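PDB 3GXQ: putative regulator of transfer genes ArtA from Staphylococcus aureus subsp. aureus USA300, which binds DNA through a ribbon-helix-helix motif and acts as a master regulator of plasmid transmission genes. Local coordinates for residues 37-40 / 41-45. Numbering follows the deposited sequence.
With nucleotides of chain D.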
ATOM      1  N   ASN B  37      13.468   4.601  -0.181  1.00 20.81           N
ATOM      2  CA  ASN B  37      12.473   4.869   0.867  1.00 22.64           C
ATOM      3  C   ASN B  37      11.225   4.061   0.500  1.00 23.06           C
ATOM      4  O   ASN B  37      10.370   4.525  -0.254  1.00 23.21           O
ATOM      5  CB  ASN B  37      12.107   6.357   0.947  1.00 21.92           C
ATOM      6  CG  ASN B  37      11.154   6.650   2.096  1.00 24.42           C
ATOM      7  OD1 ASN B  37      10.351   5.788   2.468  1.00 25.54           O
ATOM      8  ND2 ASN B  37      11.229   7.861   2.661  1.00 21.35           N
ATOM      9  N   VAL B  38      11.153   2.842   1.018  1.00 23.25           N
ATOM     10  CA  VAL B  38      10.052   1.927   0.734  1.00 23.63           C
ATOM     11  C   VAL B  38       8.679   2.502   1.036  1.00 24.18           C
ATOM     12  O   VAL B  38       7.750   2.319   0.251  1.00 24.03           O
ATOM     13  CB  VAL B  38      10.225   0.597   1.501  1.00 24.03           C
ATOM     14  CG1 VAL B  38       9.021  -0.289   1.294  1.00 21.02           C
ATOM     15  CG2 VAL B  38      11.488  -0.096   1.024  1.00 22.15           C
ATOM     16  N   SER B  39       8.548   3.187   2.170  1.00 24.10           N
ATOM     17  CA  SER B  39       7.279   3.808   2.556  1.00 24.36           C
ATOM     18  C   SER B  39       6.803   4.797   1.484  1.00 26.24           C
ATOM     19  O   SER B  39       5.618   4.823   1.132  1.00 26.81           O
ATOM     20  CB  SER B  39       7.428   4.560   3.890  1.00 22.42           C
ATOM     21  OG  SER B  39       7.711   3.677   4.969  1.00 22.86           O
ATOM     22  N   GLN B  40       7.720   5.619   0.973  1.00 27.33           N
ATOM     23  CA  GLN B  40       7.365   6.605  -0.044  1.00 28.64           C
ATOM     24  C   GLN B  40       6.980   5.936  -1.365  1.00 27.99           C
ATOM     25  O   GLN B  40       6.096   6.409  -2.067  1.00 29.61           O
ATOM     26  CB  GLN B  40       8.524   7.580  -0.256  1.00 31.96           C
ATOM     27  CG  GLN B  40       8.349   8.563  -1.410  1.00 34.75           C
ATOM     28  CD  GLN B  40       9.377   9.689  -1.384  1.00 40.89           C
ATOM     29  OE1 GLN B  40       9.578  10.382  -2.385  1.00 43.01           O
ATOM     30  NE2 GLN B  40      10.021   9.886  -0.230  1.00 42.25           N
ATOM     31  N   ALA B  41       7.647   4.839  -1.699  1.00 26.99           N
ATOM     32  CA  ALA B  41       7.346   4.106  -2.917  1.00 26.93           C
ATOM     33  C   ALA B  41       5.950   3.493  -2.762  1.00 28.19           C
ATOM     34  O   ALA B  41       5.144   3.538  -3.685  1.00 27.48           O
ATOM     35  CB  ALA B  41       8.399   3.016  -3.150  1.00 25.02           C
ATOM     36  N   GLY B  42       5.673   2.946  -1.579  1.00 25.88           N
ATOM     37  CA  GLY B  42       4.374   2.360  -1.308  1.00 26.72           C
ATOM     38  C   GLY B  42       3.229   3.361  -1.443  1.00 27.85           C
ATOM     39  O   GLY B  42       2.154   3.009  -1.908  1.00 25.22           O
ATOM     40  N   ARG B  43       3.455   4.607  -1.029  1.00 28.23           N
ATOM     41  CA  ARG B  43       2.436   5.657  -1.133  1.00 29.95           C
ATOM     42  C   ARG B  43       2.140   5.991  -2.594  1.00 29.87           C
ATOM     43  O   ARG B  43       0.976   6.064  -2.990  1.00 29.93           O
ATOM     44  CB  ARG B  43       2.900   6.942  -0.441  1.00 30.67           C
ATOM     45  CG  ARG B  43       2.596   7.031   1.037  1.00 29.72           C
ATOM     46  CD  ARG B  43       3.305   8.228   1.659  1.00 28.70           C
ATOM     47  NE  ARG B  43       3.976   7.766   2.858  1.00 29.38           N
ATOM     48  CZ  ARG B  43       5.233   8.023   3.180  1.00 25.04           C
ATOM     49  NH1 ARG B  43       6.001   8.773   2.400  1.00 21.64           N
ATOM     50  NH2 ARG B  43       5.722   7.466   4.270  1.00 25.28           N
ATOM     51  N   GLU B  44       3.197   6.210  -3.378  1.00 28.28           N
ATOM     52  CA  GLU B  44       3.067   6.538  -4.795  1.00 29.40           C
ATOM     53  C   GLU B  44       2.369   5.400  -5.539  1.00 27.77           C
ATOM     54  O   GLU B  44       1.504   5.626  -6.377  1.00 28.83           O
ATOM     55  CB  GLU B  44       4.446   6.784  -5.420  1.00 30.33           C
ATOM     56  CG  GLU B  44       5.329   7.739  -4.632  1.00 36.46           C
ATOM     57  CD  GLU B  44       6.711   7.921  -5.248  1.00 38.99           C
ATOM     58  OE1 GLU B  44       7.301   6.914  -5.701  1.00 41.91           O
ATOM     59  OE2 GLU B  44       7.213   9.070  -5.267  1.00 38.04           O
ATOM     60  N   ILE B  45       2.756   4.173  -5.221  1.00 28.07           N
ATOM     61  CA  ILE B  45       2.176   2.996  -5.845  1.00 27.26           C
ATOM     62  C   ILE B  45       0.713   2.857  -5.456  1.00 28.01           C
ATOM     63  O   ILE B  45      -0.151   2.645  -6.304  1.00 29.32           O
ATOM     64  CB  ILE B  45       2.954   1.747  -5.430  1.00 26.93           C
ATOM     65  CG1 ILE B  45       4.382   1.860  -5.972  1.00 26.47           C
ATOM     66  CG2 ILE B  45       2.262   0.480  -5.940  1.00 27.61           C
ATOM     67  CD1 ILE B  45       5.333   0.797  -5.439  1.00 27.86           C
TER
ATOM     68  P    DT D   4      11.608   2.787   4.732  1.00 26.12           P
ATOM     69  OP1  DT D   4      12.545   2.700   3.599  1.00 23.80           O
ATOM     70  OP2  DT D   4      10.150   2.756   4.490  1.00 29.34           O
ATOM     71  O5'  DT D   4      11.941   1.592   5.712  1.00 30.20           O
ATOM     72  C5'  DT D   4      11.992   1.820   7.102  1.00 33.93           C
ATOM     73  C4'  DT D   4      12.513   0.600   7.810  1.00 35.98           C
ATOM     74  O4'  DT D   4      12.100   0.757   9.184  1.00 38.45           O
ATOM     75  C3'  DT D   4      11.859  -0.696   7.339  1.00 41.00           C
ATOM     76  O3'  DT D   4      12.779  -1.788   7.509  1.00 46.06           O
ATOM     77  C2'  DT D   4      10.609  -0.778   8.196  1.00 39.16           C
ATOM     78  C1'  DT D   4      11.057  -0.146   9.502  1.00 37.77           C
ATOM     79  N1   DT D   4      10.029   0.598  10.258  1.00 36.38           N
ATOM     80  C2   DT D   4      10.186   0.654  11.624  1.00 36.55           C
ATOM     81  O2   DT D   4      11.129   0.150  12.205  1.00 36.96           O
ATOM     82  N3   DT D   4       9.197   1.327  12.293  1.00 36.52           N
ATOM     83  C4   DT D   4       8.097   1.945  11.751  1.00 34.39           C
ATOM     84  O4   DT D   4       7.295   2.506  12.495  1.00 34.15           O
ATOM     85  C5   DT D   4       7.994   1.864  10.298  1.00 33.47           C
ATOM     86  C7   DT D   4       6.837   2.521   9.611  1.00 28.63           C
ATOM     87  C6   DT D   4       8.954   1.201   9.636  1.00 34.14           C
ATOM     88  P    DA D   3       8.321   8.223   5.731  1.00 28.66           P
ATOM     89  OP1  DA D   3       8.636   8.539   4.321  1.00 25.51           O
ATOM     90  OP2  DA D   3       6.982   7.732   6.094  1.00 30.22           O
ATOM     91  O5'  DA D   3       9.356   7.164   6.307  1.00 29.29           O
ATOM     92  C5'  DA D   3      10.734   7.484   6.377  1.00 29.46           C
ATOM     93  C4'  DA D   3      11.557   6.246   6.633  1.00 29.61           C
ATOM     94  O4'  DA D   3      11.600   5.978   8.059  1.00 30.28           O
ATOM     95  C3'  DA D   3      10.934   4.995   6.007  1.00 29.21           C
ATOM     96  O3'  DA D   3      11.965   4.084   5.613  1.00 27.58           O
ATOM     97  C2'  DA D   3      10.050   4.463   7.126  1.00 30.60           C
ATOM     98  C1'  DA D   3      10.889   4.785   8.354  1.00 32.07           C
ATOM     99  N9   DA D   3      10.198   4.952   9.635  1.00 36.41           N
ATOM    100  C8   DA D   3       8.923   5.395   9.867  1.00 37.30           C
ATOM    101  N7   DA D   3       8.591   5.409  11.138  1.00 38.65           N
ATOM    102  C5   DA D   3       9.725   4.950  11.788  1.00 40.52           C
ATOM    103  C6   DA D   3      10.022   4.734  13.157  1.00 42.33           C
ATOM    104  N6   DA D   3       9.158   4.958  14.156  1.00 41.36           N
ATOM    105  N1   DA D   3      11.254   4.273  13.464  1.00 41.84           N
ATOM    106  C2   DA D   3      12.120   4.044  12.468  1.00 40.96           C
ATOM    107  N3   DA D   3      11.960   4.207  11.155  1.00 40.73           N
ATOM    108  C4   DA D   3      10.726   4.667  10.876  1.00 38.67           C
TER
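Asn37 O accepts from Ala41 N (3.1 Å) and Val38 O from Gly42 N (2.8 Å), opening the first turn of helix 38-53; Ser39 O and Gln40 O continue the i to i+4 pattern to the amides of Arg43 and Glu44. Asn37 is the N-cap: with CG anti to its backbone N (chi1 -176°), its OD1 takes Gln40 N at 3.0 Å, the donor standing above the amide plane. The same amide group gives ND2 to OP1 of DA3 of chain D (3.2 Å). The next phosphate, of DT4, sits at the helix N-terminus, where Val38 N donates to OP1 (2.9 Å) while OP2 receives both Ser39 N and Ser39 OG (2.7 Å from OG); the helix dipole probably adds to this grip. Arg43 folds back along the helix, its guanidinium lying with one face over Ser39 O and the DA3 phosphate at its edge; NH1 donates to OP1 (3.3 Å), and NE to Leu17 O of the second subunit. On the opposite side Ala41 packs against Tyr29 and Ala30 of helix 20-33. Backbone amides at the start of the second helix clamping the DNA backbone beside the intersubunit ribbon are a hallmark of ribbon-helix-helix proteins.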